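Local coordinates for protein putative succinylglutamate desuccinylase / aspartoacylase (Shewanella amazonensis, PDB 3FMC) that probably acts as a zinc-dependent hydrolase on ester bonds, like succinylglutamate desuccinylases and aspartoacylases, at residues C[107-111]-C[112-116]; C[147-150]-C[151-154]; C[246-250]-C[251-255]; C[262-265]-C[266-269]. All coordinates share one frame; numbering follows the deposited sequence.

Contact 1 (C[107-111]-C[112-116])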
# COMPACT_ATOMS: atom_id res chain seq x y z
N HIS C 107 -4.03 -10.59 -30.51
CA HIS C 107 -3.41 -10.53 -31.82
C HIS C 107 -4.26 -9.68 -32.76
O HIS C 107 -5.42 -9.94 -33.00
CB HIS C 107 -3.11 -11.92 -32.35
CG HIS C 107 -2.12 -12.66 -31.49
ND1 HIS C 107 -0.77 -12.37 -31.48
CD2 HIS C 107 -2.29 -13.71 -30.65
CE1 HIS C 107 -0.15 -13.21 -30.66
NE2 HIS C 107 -1.05 -14.03 -30.14
N GLY C 108 -3.66 -8.62 -33.26
CA GLY C 108 -4.37 -7.71 -34.14
C GLY C 108 -4.44 -8.08 -35.62
O GLY C 108 -5.27 -7.52 -36.33
N PHE C 109 -3.61 -9.00 -36.09
CA PHE C 109 -3.61 -9.33 -37.51
C PHE C 109 -4.98 -9.83 -38.03
O PHE C 109 -5.83 -10.39 -37.30
CB PHE C 109 -2.45 -10.26 -37.87
CG PHE C 109 -2.57 -11.64 -37.34
CD1 PHE C 109 -2.13 -11.97 -36.06
CD2 PHE C 109 -3.10 -12.64 -38.14
CE1 PHE C 109 -2.25 -13.27 -35.61
CE2 PHE C 109 -3.21 -13.92 -37.69
CZ PHE C 109 -2.80 -14.24 -36.44
N ASN C 110 -5.22 -9.58 -39.31
CA ASN C 110 -6.52 -9.91 -39.91
C ASN C 110 -6.55 -11.40 -40.21
O ASN C 110 -5.78 -11.88 -41.04
CB ASN C 110 -6.79 -9.03 -41.14
CG ASN C 110 -8.14 -9.31 -41.78
OD1 ASN C 110 -8.55 -10.45 -41.92
ND2 ASN C 110 -8.84 -8.26 -42.17
N ILE C 111 -7.41 -12.12 -39.49
CA ILE C 111 -7.47 -13.58 -39.59
C ILE C 111 -8.13 -14.03 -40.90
O ILE C 111 -7.73 -15.04 -41.49
CB ILE C 111 -8.12 -14.21 -38.31
CG1 ILE C 111 -7.18 -13.99 -37.13
CG2 ILE C 111 -8.39 -15.71 -38.50
CD1 ILE C 111 -7.75 -14.32 -35.73
N GLU C 112 -9.11 -13.27 -41.34
CA GLU C 112 -9.73 -13.55 -42.64
C GLU C 112 -8.63 -13.54 -43.72
O GLU C 112 -8.50 -14.50 -44.46
CB GLU C 112 -10.87 -12.57 -42.95
CG GLU C 112 -11.52 -12.76 -44.34
CD GLU C 112 -12.02 -14.21 -44.59
OE1 GLU C 112 -12.83 -14.70 -43.77
OE2 GLU C 112 -11.59 -14.83 -45.60
N VAL C 113 -7.81 -12.49 -43.76
CA VAL C 113 -6.71 -12.40 -44.73
C VAL C 113 -5.68 -13.48 -44.50
O VAL C 113 -5.21 -14.10 -45.44
CB VAL C 113 -6.03 -10.98 -44.71
CG1 VAL C 113 -4.74 -10.94 -45.55
CG2 VAL C 113 -7.03 -9.93 -45.19
N TRP C 114 -5.32 -13.74 -43.25
CA TRP C 114 -4.36 -14.81 -42.98
C TRP C 114 -4.94 -16.13 -43.50
O TRP C 114 -4.24 -16.93 -44.11
CB TRP C 114 -4.10 -14.93 -41.47
CG TRP C 114 -3.01 -15.88 -41.14
CD1 TRP C 114 -1.72 -15.55 -40.84
CD2 TRP C 114 -3.09 -17.33 -41.05
NE1 TRP C 114 -1.00 -16.68 -40.56
CE2 TRP C 114 -1.80 -17.79 -40.71
CE3 TRP C 114 -4.12 -18.28 -41.24
CZ2 TRP C 114 -1.51 -19.13 -40.53
CZ3 TRP C 114 -3.83 -19.61 -41.07
CH2 TRP C 114 -2.52 -20.04 -40.73
N TYR C 115 -6.23 -16.37 -43.21
CA TYR C 115 -6.86 -17.61 -43.68
C TYR C 115 -6.77 -17.73 -45.21
O TYR C 115 -6.34 -18.77 -45.73
CB TYR C 115 -8.30 -17.72 -43.21
CG TYR C 115 -8.95 -18.95 -43.76
CD1 TYR C 115 -8.68 -20.19 -43.22
CD2 TYR C 115 -9.84 -18.87 -44.84
CE1 TYR C 115 -9.27 -21.36 -43.74
CE2 TYR C 115 -10.43 -20.01 -45.37
CZ TYR C 115 -10.15 -21.25 -44.81
OH TYR C 115 -10.74 -22.40 -45.30
N GLN C 116 -7.18 -16.69 -45.92
CA GLN C 116 -7.14 -16.72 -47.39
C GLN C 116 -5.74 -17.07 -47.90
O GLN C 116 -5.60 -17.89 -48.80
CB GLN C 116 -7.69 -15.43 -48.01
CG GLN C 116 -9.23 -15.25 -47.78
CD GLN C 116 -10.09 -16.46 -48.26
OE1 GLN C 116 -9.86 -17.02 -49.34
NE2 GLN C 116 -11.08 -16.84 -47.46
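Phe109 and Trp114 lie side by side and point the same way, CE2 of the phenylalanine 3.8 Å from CD1 of the indole. The phenyl ring and the five-membered ring of Trp114 are tilted at 54° to each other, an oblique meeting of two rings whose centroids are 5.5 Å apart. Phe109 carries CG between its backbone N and carbonyl carbon (chi1 70°), which swings the ring forward along the chain to the tryptophan. His118 of the same helix stacks on the indole, while Thr133 OG1 is hydrogen-bonded to NE1 and Phe130 meets the ring edge-to-face, both from helix 123-142. Asn110 crosses Val113 at about a right angle, with CG 3.6 Å from the methyl CG2 of Val113. It is the N-cap of helix 111-118: Val113 N donates to Asn110 OD1 at 2.8 Å, nearly straight at 169°, from above the amide plane of the cap. The backbone carbonyl of the same residue takes Trp114 N at 2.9 Å, closing the first helical turn. On another side of the helix Glu112, bent at chi2, brings OE2 to Gln116 NE2 at 2.8 Å, one turn along; this donor meets OE2 nearly head-on, and the acceptor lies close to the amide plane of the glutamine. Ile111 and Tyr115 meet helix 210-227 through Thr220 and Val224 respectively.

Contact 2 (C[147-150]-C[151-154])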
# COMPACT_ATOMS: atom_id res chain seq x y z
N GLY C 147 9.87 -0.36 -25.63
CA GLY C 147 9.67 -1.33 -24.56
C GLY C 147 8.22 -1.59 -24.27
O GLY C 147 7.34 -1.09 -24.97
N VAL C 148 7.98 -2.43 -23.27
CA VAL C 148 6.63 -2.78 -22.86
C VAL C 148 6.53 -2.74 -21.33
O VAL C 148 7.55 -2.80 -20.60
CB VAL C 148 6.21 -4.21 -23.39
CG1 VAL C 148 6.30 -4.27 -24.92
CG2 VAL C 148 7.06 -5.35 -22.72
N THR C 149 5.31 -2.72 -20.83
CA THR C 149 5.13 -2.68 -19.36
C THR C 149 5.67 -3.93 -18.67
O THR C 149 5.86 -4.99 -19.28
CB THR C 149 3.62 -2.50 -18.95
OG1 THR C 149 2.90 -3.69 -19.24
CG2 THR C 149 2.95 -1.32 -19.64
N THR C 150 5.88 -3.82 -17.36
CA THR C 150 6.33 -4.93 -16.54
C THR C 150 5.38 -6.12 -16.69
O THR C 150 5.82 -7.25 -16.91
CB THR C 150 6.47 -4.46 -15.06
OG1 THR C 150 7.42 -3.36 -15.03
CG2 THR C 150 6.88 -5.65 -14.11
N GLY C 151 4.09 -5.82 -16.61
CA GLY C 151 3.04 -6.86 -16.66
C GLY C 151 2.90 -7.42 -18.07
O GLY C 151 2.69 -8.60 -18.24
N HIS C 152 3.04 -6.58 -19.07
CA HIS C 152 2.95 -7.08 -20.46
C HIS C 152 4.11 -8.01 -20.78
O HIS C 152 3.90 -9.03 -21.47
CB HIS C 152 2.86 -5.91 -21.44
CG HIS C 152 2.38 -6.28 -22.81
ND1 HIS C 152 1.14 -6.86 -23.04
CD2 HIS C 152 2.94 -6.05 -24.02
CE1 HIS C 152 0.97 -6.98 -24.35
NE2 HIS C 152 2.03 -6.49 -24.96
N ARG C 153 5.31 -7.69 -20.30
CA ARG C 153 6.44 -8.57 -20.57
C ARG C 153 6.15 -9.93 -19.93
O ARG C 153 6.39 -10.96 -20.52
CB ARG C 153 7.73 -7.99 -20.04
CG ARG C 153 8.91 -8.92 -20.11
CD ARG C 153 10.23 -8.22 -19.76
NE ARG C 153 10.49 -7.32 -20.85
CZ ARG C 153 11.09 -7.67 -21.97
NH1 ARG C 153 11.57 -8.89 -22.15
NH2 ARG C 153 11.20 -6.77 -22.93
N LEU C 154 5.64 -9.93 -18.71
CA LEU C 154 5.33 -11.21 -18.07
C LEU C 154 4.29 -11.98 -18.84
O LEU C 154 4.49 -13.16 -19.17
CB LEU C 154 4.83 -10.99 -16.65
CG LEU C 154 4.26 -12.18 -15.87
CD1 LEU C 154 5.30 -13.25 -15.57
CD2 LEU C 154 3.50 -11.74 -14.58
O HOH W 1 9.51 -4.72 -20.12
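The imidazole of His152 receives Val148 at its edge: CB of the valine lies near the ring plane, 3.8 Å from CD2, and the two side chains cross at about a right angle. The guanidinium of Arg153 has a bridging water at its edge, in plane, and Val148 CG2 lies oblique to it, neither over its face nor at its edge. Both flat groups rise from the first turn of helix 150-163, which Thr149 opens as N-cap. His152 N donates to Thr149 OG1 at 2.9 Å with an angle of 153°, and Arg153 N reaches the carbonyl oxygen of the same threonine. Thr149 places OG1 between its own backbone N and carbonyl carbon (chi1 71°), which turns the hydroxyl to the start of the helix; OG1 is also hydrogen-bonded to OE2 of Glu103. His152 is held at both ring nitrogens, ND1 by the backbone oxygen of Glu103 and NE2 by Arg141 NE, and these bonds would hold the ring's rotation, with CD2 turned to the valine. Val148 CG2 also packs 3.8 Å from Arg153 CB. The second subunit covers part of this turn, Thr150 OG1 being hydrogen-bonded to Gln354 O of that subunit, with Gln354 also packing on Arg153. The Arg153 chain, extended as far as CD, bends at chi3 (-69°) and delivers NE to the water at 2.9 Å, which in turn donates to Val148 O at 2.8 Å.

Contact 3 (C[246-250]-C[251-255])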
# COMPACT_ATOMS: atom_id res chain seq x y z
N GLN C 246 -8.35 -17.50 -1.74
CA GLN C 246 -6.96 -17.05 -1.84
C GLN C 246 -6.29 -17.13 -0.49
O GLN C 246 -6.92 -17.50 0.52
CB GLN C 246 -6.96 -15.56 -2.29
CG GLN C 246 -7.49 -14.61 -1.25
CD GLN C 246 -7.70 -13.20 -1.82
OE1 GLN C 246 -7.35 -12.95 -2.96
NE2 GLN C 246 -8.37 -12.35 -1.08
N GLU C 247 -5.01 -16.77 -0.46
CA GLU C 247 -4.20 -16.70 0.75
C GLU C 247 -4.26 -17.96 1.62
O GLU C 247 -4.31 -17.89 2.86
CB GLU C 247 -4.64 -15.49 1.60
CG GLU C 247 -4.32 -14.16 0.98
CD GLU C 247 -2.81 -13.92 0.95
OE1 GLU C 247 -2.02 -14.76 1.48
OE2 GLU C 247 -2.43 -12.90 0.46
N ARG C 248 -4.22 -19.10 0.94
CA ARG C 248 -4.35 -20.36 1.60
C ARG C 248 -3.72 -21.48 0.80
O ARG C 248 -3.74 -21.45 -0.44
CB ARG C 248 -5.82 -20.68 1.76
CG ARG C 248 -6.54 -20.68 0.47
CD ARG C 248 -7.96 -21.15 0.60
NE ARG C 248 -8.12 -22.59 0.43
CZ ARG C 248 -8.23 -23.24 -0.73
NH1 ARG C 248 -8.16 -22.62 -1.91
NH2 ARG C 248 -8.41 -24.56 -0.67
N ILE C 249 -3.16 -22.45 1.53
CA ILE C 249 -2.61 -23.68 0.96
C ILE C 249 -3.34 -24.79 1.72
O ILE C 249 -3.40 -24.75 2.94
CB ILE C 249 -1.12 -23.83 1.23
CG1 ILE C 249 -0.33 -22.75 0.44
CG2 ILE C 249 -0.60 -25.26 0.87
CD1 ILE C 249 -0.43 -22.83 -1.11
N ASP C 250 -3.98 -25.68 0.98
CA ASP C 250 -4.67 -26.85 1.56
C ASP C 250 -4.32 -28.03 0.65
O ASP C 250 -4.88 -28.22 -0.41
CB ASP C 250 -6.16 -26.61 1.68
CG ASP C 250 -6.91 -27.78 2.25
OD1 ASP C 250 -6.44 -28.91 2.15
OD2 ASP C 250 -8.00 -27.56 2.80
N LEU C 251 -3.33 -28.79 1.08
CA LEU C 251 -2.81 -29.90 0.25
C LEU C 251 -3.85 -30.99 -0.03
O LEU C 251 -3.98 -31.45 -1.17
CB LEU C 251 -1.52 -30.47 0.84
CG LEU C 251 -0.31 -29.54 0.68
CD1 LEU C 251 0.84 -30.00 1.60
CD2 LEU C 251 0.08 -29.53 -0.75
N ASP C 252 -4.67 -31.32 0.95
CA ASP C 252 -5.72 -32.31 0.70
C ASP C 252 -6.72 -31.82 -0.32
O ASP C 252 -7.15 -32.56 -1.22
CB ASP C 252 -6.50 -32.63 1.97
CG ASP C 252 -5.72 -33.49 2.93
OD1 ASP C 252 -4.72 -34.11 2.52
OD2 ASP C 252 -6.14 -33.55 4.10
N ASP C 253 -7.13 -30.56 -0.18
CA ASP C 253 -8.08 -30.01 -1.15
C ASP C 253 -7.45 -29.94 -2.56
O ASP C 253 -8.10 -30.23 -3.57
CB ASP C 253 -8.56 -28.63 -0.67
CG ASP C 253 -9.87 -28.22 -1.31
OD1 ASP C 253 -10.71 -29.12 -1.55
OD2 ASP C 253 -10.08 -27.01 -1.52
N ALA C 254 -6.17 -29.57 -2.63
CA ALA C 254 -5.43 -29.51 -3.90
C ALA C 254 -5.34 -30.90 -4.59
O ALA C 254 -5.31 -31.00 -5.82
CB ALA C 254 -4.03 -28.93 -3.65
N LEU C 255 -5.28 -31.96 -3.80
CA LEU C 255 -5.29 -33.32 -4.35
C LEU C 255 -6.60 -33.58 -5.11
O LEU C 255 -6.58 -34.13 -6.22
CB LEU C 255 -5.07 -34.35 -3.24
CG LEU C 255 -4.87 -35.80 -3.72
CD1 LEU C 255 -3.74 -35.98 -4.82
CD2 LEU C 255 -4.67 -36.64 -2.45
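Asp250 and Asp253 cross at about a right angle at the start of helix 251-267, where Asp250 is the N-cap. Its CG stands opposite the backbone N across the CA-CB bond (chi1 179°), which carries the carboxylate forward over the first turn. There OD1 accepts from Asp253 N at 2.9 Å, almost straight at 170°, the donor standing well above the carboxylate plane. The backbone oxygen of Asp250 takes Ala254 N, so one residue receives two amides of the turn. CB of Asp253 packs 3.5 Å from CG of the cap. With an alanine in place of Asp250, Asp253 N would probably lose its cap and a gap would open beside Asp253 CB. The two carboxylates keep their oxygens apart, Asp250 OD2 4.8 Å from Asp253 OD2. Lys179 NZ forms a salt bridge with Asp253 OD1 and would probably favour the ionised form of this aspartate, joined at OD2 by Arg248 NH2 in the conformer described. Arg248, modelled in two conformers, takes in this one a first torsion with CG between N and the carbonyl carbon and bends at chi3, which brings the guanidinium alongside the helix start; its NH1 is held by the carbonyl oxygens of Leu243 and Ser245. Glu302 of the third subunit accepts from Leu251 N, making this helix start part of a subunit interface. In this conformer the salt bridge from Arg248 NH2 to Asp253 OD2 spans 3.1 Å, the oxygen lying at the guanidinium edge with the two planes 65° apart.

Contact 4 (C[262-265]-C[266-269])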
# COMPACT_ATOMS: atom_id res chain seq x y z
N LEU C 262 -6.76 -34.66 -13.82
CA LEU C 262 -6.40 -35.97 -14.42
C LEU C 262 -7.54 -36.58 -15.22
O LEU C 262 -7.30 -37.18 -16.28
CB LEU C 262 -5.90 -36.95 -13.37
CG LEU C 262 -4.49 -36.87 -12.80
CD1 LEU C 262 -4.40 -37.91 -11.66
CD2 LEU C 262 -3.48 -37.14 -13.89
N ALA C 263 -8.77 -36.49 -14.71
CA ALA C 263 -9.94 -37.00 -15.49
C ALA C 263 -10.01 -36.32 -16.88
O ALA C 263 -10.30 -36.96 -17.89
CB ALA C 263 -11.25 -36.82 -14.71
N TYR C 264 -9.79 -34.99 -16.95
CA TYR C 264 -9.79 -34.28 -18.20
C TYR C 264 -8.65 -34.77 -19.09
O TYR C 264 -8.83 -34.98 -20.27
CB TYR C 264 -9.69 -32.74 -18.00
CG TYR C 264 -9.79 -31.98 -19.29
CD1 TYR C 264 -10.98 -31.89 -19.97
CD2 TYR C 264 -8.68 -31.32 -19.82
CE1 TYR C 264 -11.07 -31.23 -21.16
CE2 TYR C 264 -8.77 -30.64 -21.02
CZ TYR C 264 -9.98 -30.57 -21.68
OH TYR C 264 -10.11 -29.90 -22.88
N LEU C 265 -7.48 -34.94 -18.50
CA LEU C 265 -6.30 -35.40 -19.26
C LEU C 265 -6.53 -36.83 -19.82
O LEU C 265 -6.13 -37.10 -20.95
CB LEU C 265 -5.07 -35.35 -18.35
CG LEU C 265 -4.64 -33.95 -17.85
CD1 LEU C 265 -3.30 -34.01 -17.12
CD2 LEU C 265 -4.63 -32.97 -19.00
N SER C 266 -7.14 -37.71 -19.04
CA SER C 266 -7.50 -39.06 -19.54
C SER C 266 -8.50 -38.93 -20.71
O SER C 266 -8.32 -39.49 -21.79
CB SER C 266 -8.07 -39.91 -18.39
OG SER C 266 -8.55 -41.15 -18.86
N HIS C 267 -9.56 -38.15 -20.49
CA HIS C 267 -10.51 -37.83 -21.55
C HIS C 267 -9.88 -37.36 -22.86
O HIS C 267 -10.28 -37.78 -23.95
CB HIS C 267 -11.58 -36.85 -21.01
CG HIS C 267 -12.31 -36.09 -22.08
ND1 HIS C 267 -13.15 -36.68 -22.99
CD2 HIS C 267 -12.38 -34.75 -22.31
CE1 HIS C 267 -13.65 -35.75 -23.78
NE2 HIS C 267 -13.20 -34.57 -23.39
N ARG C 268 -8.88 -36.47 -22.79
CA ARG C 268 -8.20 -35.94 -23.97
C ARG C 268 -7.05 -36.79 -24.48
O ARG C 268 -6.41 -36.43 -25.46
CB ARG C 268 -7.70 -34.52 -23.67
CG ARG C 268 -8.81 -33.51 -23.34
CD ARG C 268 -9.70 -33.31 -24.50
NE ARG C 268 -8.94 -33.06 -25.71
CZ ARG C 268 -8.53 -31.85 -26.10
NH1 ARG C 268 -8.84 -30.77 -25.40
NH2 ARG C 268 -7.86 -31.73 -27.22
N GLY C 269 -6.79 -37.90 -23.83
CA GLY C 269 -5.73 -38.80 -24.26
C GLY C 269 -4.33 -38.33 -24.05
O GLY C 269 -3.42 -38.75 -24.76
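Tyr264 OH is gripped by Arg268 NH1, which donates to it at 3.0 Å, and by Glu187 OE2, its strongest polar partner; Ser237 OG adds a weak bond. The site sits on the last turn of helix 251-267, which ends in a Schellman motif with Gly269 at positive phi (71°). From Arg268 the bond to the hydroxyl is somewhat bent (146°), yet the oxygen lies in the guanidinium plane, at its edge. The arginine runs beside the tyrosine in the same direction, bent at both chi2 and chi3, and lays CG over one ring face, 3.8 Å from the centroid, a CH-pi contact; the guanidinium is turned almost perpendicular to the ring. His267 comes obliquely to the ring, CD2 being 3.9 Å from Tyr264 CE1, while Tyr193 stacks on the imidazole and Phe194 on the phenol. A leucine in place of Tyr264 would probably deprive Arg268 NH1 and Glu187 of their shared hydroxyl and leave the arginine's CG without the ring face it lies on. Ser266 N donates to Leu262 O at 2.8 Å, and its OG is hydrogen-bonded to Glu273 O and Val275 N, tying the helix end to the chain that follows. At the terminus Arg268 N donates to Tyr264 O at 2.9 Å, and Gly269 N to Ser266 O at 3.0 Å.

How the contacts relate
Contacts 1, 2 and 3 each lie at the start of a helix capped by a side chain (asparagine, threonine and aspartate in turn), whereas contact 4 is a helix end. Contacts 3 and 4 lie on the same helix, 251-267, with centres about 22 Å apart and nearest atoms about 7 Å apart. Contacts 1 and 2 form a second group, their nearest atoms about 9 Å apart. The two groups do not touch: contacts 2 and 3 come to about 16 Å between nearest atoms, and contacts 1 and 3 are about 42 Å apart between centres. Contacts 2 and 3 face other subunits. A possible metal site, His43, Glu46 and His172, would suit this zinc family; contact 3 approaches it through Glu247, whose backbone is hydrogen-bonded to that of Ala45.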